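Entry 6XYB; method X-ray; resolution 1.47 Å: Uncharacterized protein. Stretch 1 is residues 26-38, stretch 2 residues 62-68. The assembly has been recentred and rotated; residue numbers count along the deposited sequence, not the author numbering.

Stretch 1 26-38: REETVKLLEQRIP
Stretch 2 62-68: HWRMELS

A helix packed on a strand often meets it through alternate strand residues, and this pair is a compact example. The helix that begins at Glu-27 (phi/psi near -65/-40) runs almost parallel to strand 62-66, at 12°, with axes 11.0 Å apart at closest approach; no hydrogen bond crosses, and the contact buries 354 Å², both sides summed.

The extended backbone of stretch 2 (phi/psi about -120/130 for 63-66) turns His-62 out of reach and Trp-63 toward the helix. Trp-63 (chi1 m, chi2 93°) has its CA 7.9 Å from Val-30 CA. Val-30, chi1 t, sets CG2 over the indole face, 3.8 Å from the five-membered ring centroid and 7° off its normal, a CH-pi contact suited to the short, beta-branched valine. Glu-27 (t, t) brings CD to 3.8 Å from Trp-63 CH2, while its OE2 lies 3.5 Å from Lys-31 NZ in a salt bridge along the helix.

Arg-64 is out of reach and bridges Glu-66 instead, NH2 to OE1 at 3.3 Å. Met-65 (t, t, m), between them in sequence, points toward the helix, Met-65 CA 8.4 Å from Glu-34 CA; its flexible thioether places CE 3.8 Å from Glu-34 CG. Glu-34 starts sideways (chi1 -123°, between wells; chi2 t) but its end comes nearer, and its carboxylate oxygens bond elsewhere in the structure. Finally Leu-67 (m, t) sets CD2 3.9 Å from CG2 of Ile-37 (m, t), an apolar contact between two buried side chains.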

# COMPACT_ATOMS: atom_id res chain seq x y z
N ARG C 26 -10.63 -18.82 -10.69
CA ARG C 26 -11.67 -19.74 -11.13
C ARG C 26 -13.07 -19.14 -10.99
O ARG C 26 -13.29 -18.26 -10.12
CB ARG C 26 -11.52 -21.09 -10.41
CG ARG C 26 -11.98 -21.08 -8.98
CD ARG C 26 -11.88 -22.41 -8.36
NE ARG C 26 -12.30 -22.28 -6.97
CZ ARG C 26 -12.83 -23.28 -6.25
NH1 ARG C 26 -13.04 -24.45 -6.81
NH2 ARG C 26 -13.14 -23.08 -4.98
N GLU C 27 -14.03 -19.62 -11.81
CA GLU C 27 -15.38 -19.02 -11.79
C GLU C 27 -16.00 -19.24 -10.40
O GLU C 27 -16.82 -18.41 -9.96
CB GLU C 27 -16.18 -19.54 -12.97
CG GLU C 27 -17.32 -18.57 -13.31
CD GLU C 27 -18.03 -18.75 -14.64
OE1 GLU C 27 -17.48 -19.46 -15.50
OE2 GLU C 27 -19.13 -18.16 -14.82
N GLU C 28 -15.71 -20.37 -9.76
CA GLU C 28 -16.30 -20.68 -8.43
C GLU C 28 -15.93 -19.52 -7.48
O GLU C 28 -16.74 -19.20 -6.60
CB GLU C 28 -15.85 -22.09 -8.02
CG GLU C 28 -16.35 -23.24 -8.93
CD GLU C 28 -15.55 -23.50 -10.21
OE1 GLU C 28 -14.68 -22.69 -10.58
OE2 GLU C 28 -15.71 -24.55 -10.86
N THR C 29 -14.71 -18.95 -7.60
CA THR C 29 -14.25 -17.91 -6.67
C THR C 29 -15.00 -16.60 -6.96
O THR C 29 -15.40 -15.87 -6.01
CB THR C 29 -12.75 -17.71 -6.84
OG1 THR C 29 -12.11 -18.91 -6.45
CG2 THR C 29 -12.25 -16.55 -6.02
N VAL C 30 -15.19 -16.32 -8.25
CA VAL C 30 -15.92 -15.12 -8.71
C VAL C 30 -17.33 -15.21 -8.11
O VAL C 30 -17.86 -14.21 -7.61
CB VAL C 30 -15.87 -15.05 -10.25
CG1 VAL C 30 -16.74 -13.90 -10.75
CG2 VAL C 30 -14.42 -14.92 -10.77
N LYS C 31 -17.97 -16.36 -8.27
CA LYS C 31 -19.36 -16.58 -7.80
C LYS C 31 -19.43 -16.41 -6.27
O LYS C 31 -20.37 -15.79 -5.79
CB LYS C 31 -19.88 -17.95 -8.23
CG LYS C 31 -20.21 -18.04 -9.72
CD LYS C 31 -21.07 -16.92 -10.31
CE LYS C 31 -21.27 -17.04 -11.81
NZ LYS C 31 -21.46 -18.45 -12.19
N LEU C 32 -18.41 -16.85 -5.53
CA LEU C 32 -18.43 -16.68 -4.07
C LEU C 32 -18.35 -15.17 -3.77
O LEU C 32 -19.06 -14.68 -2.89
CB LEU C 32 -17.22 -17.43 -3.49
CG LEU C 32 -17.03 -17.39 -1.98
CD1 LEU C 32 -16.39 -18.70 -1.52
CD2 LEU C 32 -16.19 -16.21 -1.54
N LEU C 33 -17.48 -14.45 -4.45
CA LEU C 33 -17.39 -12.99 -4.23
C LEU C 33 -18.66 -12.25 -4.65
O LEU C 33 -19.04 -11.29 -3.94
CB LEU C 33 -16.19 -12.40 -4.93
CG LEU C 33 -14.85 -12.83 -4.38
CD1 LEU C 33 -13.78 -12.21 -5.22
CD2 LEU C 33 -14.72 -12.41 -2.94
N GLU C 34 -19.31 -12.69 -5.71
CA GLU C 34 -20.61 -12.14 -6.18
C GLU C 34 -21.57 -12.09 -4.99
O GLU C 34 -22.25 -11.09 -4.84
CB GLU C 34 -21.19 -12.98 -7.31
CG GLU C 34 -21.46 -12.22 -8.56
CD GLU C 34 -21.64 -13.19 -9.71
OE1 GLU C 34 -22.37 -14.25 -9.54
OE2 GLU C 34 -21.01 -12.94 -10.73
N GLN C 35 -21.64 -13.17 -4.21
CA GLN C 35 -22.60 -13.34 -3.10
C GLN C 35 -22.16 -12.50 -1.90
O GLN C 35 -23.02 -11.98 -1.20
CB GLN C 35 -22.72 -14.81 -2.72
CG GLN C 35 -23.16 -15.70 -3.88
CD GLN C 35 -22.80 -17.16 -3.69
OE1 GLN C 35 -22.05 -17.54 -2.79
NE2 GLN C 35 -23.35 -18.01 -4.55
N ARG C 36 -20.85 -12.41 -1.65
CA ARG C 36 -20.30 -11.77 -0.41
C ARG C 36 -20.31 -10.24 -0.50
O ARG C 36 -20.53 -9.59 0.53
CB ARG C 36 -18.89 -12.27 -0.09
CG ARG C 36 -18.80 -13.78 0.04
CD ARG C 36 -19.04 -14.33 1.42
NE ARG C 36 -18.42 -15.65 1.50
CZ ARG C 36 -18.28 -16.35 2.62
NH1 ARG C 36 -18.71 -15.85 3.77
NH2 ARG C 36 -17.71 -17.55 2.59
N ILE C 37 -20.00 -9.66 -1.66
CA ILE C 37 -19.73 -8.20 -1.78
C ILE C 37 -21.00 -7.43 -1.46
O ILE C 37 -21.00 -6.70 -0.47
CB ILE C 37 -19.07 -7.83 -3.12
CG1 ILE C 37 -17.65 -8.39 -3.14
CG2 ILE C 37 -19.05 -6.31 -3.34
CD1 ILE C 37 -16.96 -8.33 -4.44
N PRO C 38 -22.14 -7.58 -2.19
CA PRO C 38 -23.29 -6.73 -1.88
C PRO C 38 -23.78 -7.02 -0.45
O PRO C 38 -24.40 -6.15 0.14
CB PRO C 38 -24.34 -7.06 -2.94
CG PRO C 38 -23.60 -7.92 -3.96
CD PRO C 38 -22.44 -8.57 -3.24
N HIS C 62 -10.44 -10.32 -17.73
CA HIS C 62 -10.86 -9.93 -16.36
C HIS C 62 -12.36 -10.06 -16.17
O HIS C 62 -13.12 -10.17 -17.15
CB HIS C 62 -10.39 -8.47 -16.06
CG HIS C 62 -11.23 -7.42 -16.75
ND1 HIS C 62 -11.15 -7.16 -18.07
CD2 HIS C 62 -12.16 -6.56 -16.26
CE1 HIS C 62 -11.96 -6.20 -18.38
NE2 HIS C 62 -12.66 -5.85 -17.31
N TRP C 63 -12.76 -9.96 -14.91
CA TRP C 63 -14.15 -9.91 -14.44
C TRP C 63 -14.43 -8.52 -13.88
O TRP C 63 -13.62 -7.94 -13.14
CB TRP C 63 -14.35 -10.97 -13.37
CG TRP C 63 -14.15 -12.34 -13.91
CD1 TRP C 63 -12.99 -13.08 -13.93
CD2 TRP C 63 -15.17 -13.19 -14.46
NE1 TRP C 63 -13.25 -14.35 -14.41
CE2 TRP C 63 -14.58 -14.45 -14.74
CE3 TRP C 63 -16.58 -13.08 -14.61
CZ2 TRP C 63 -15.32 -15.52 -15.29
CZ3 TRP C 63 -17.29 -14.13 -15.17
CH2 TRP C 63 -16.67 -15.35 -15.48
N ARG C 64 -15.60 -7.99 -14.22
CA ARG C 64 -16.03 -6.65 -13.82
C ARG C 64 -17.42 -6.67 -13.20
O ARG C 64 -18.35 -7.22 -13.80
CB ARG C 64 -16.11 -5.73 -15.03
CG ARG C 64 -16.55 -4.31 -14.68
CD ARG C 64 -16.80 -3.53 -15.94
NE ARG C 64 -17.12 -2.16 -15.70
CZ ARG C 64 -18.34 -1.69 -15.39
NH1 ARG C 64 -19.38 -2.50 -15.20
NH2 ARG C 64 -18.50 -0.40 -15.26
N MET C 65 -17.54 -6.04 -12.05
CA MET C 65 -18.85 -5.84 -11.39
C MET C 65 -19.05 -4.35 -11.11
O MET C 65 -18.19 -3.74 -10.46
CB MET C 65 -18.98 -6.65 -10.09
CG MET C 65 -20.15 -6.22 -9.18
SD MET C 65 -20.03 -7.07 -7.51
CE MET C 65 -20.71 -8.54 -8.16
N GLU C 66 -20.21 -3.80 -11.45
CA GLU C 66 -20.60 -2.50 -10.88
C GLU C 66 -21.73 -2.70 -9.87
O GLU C 66 -22.74 -3.32 -10.24
CB GLU C 66 -20.99 -1.50 -11.96
CG GLU C 66 -21.35 -0.13 -11.38
CD GLU C 66 -21.60 0.95 -12.42
OE1 GLU C 66 -20.92 0.93 -13.47
OE2 GLU C 66 -22.45 1.84 -12.18
N LEU C 67 -21.59 -2.16 -8.66
CA LEU C 67 -22.71 -2.17 -7.64
C LEU C 67 -23.78 -1.12 -8.01
O LEU C 67 -23.44 0.01 -8.41
CB LEU C 67 -22.19 -1.93 -6.21
CG LEU C 67 -20.95 -2.69 -5.76
CD1 LEU C 67 -20.54 -2.25 -4.37
CD2 LEU C 67 -21.14 -4.19 -5.82
N SER C 68 -25.06 -1.45 -7.84
CA SER C 68 -26.14 -0.92 -8.71
C SER C 68 -26.43 0.60 -8.54
O SER C 68 -27.55 0.96 -8.08
CB SER C 68 -27.39 -1.79 -8.62
OG SER C 68 -27.49 -2.43 -7.36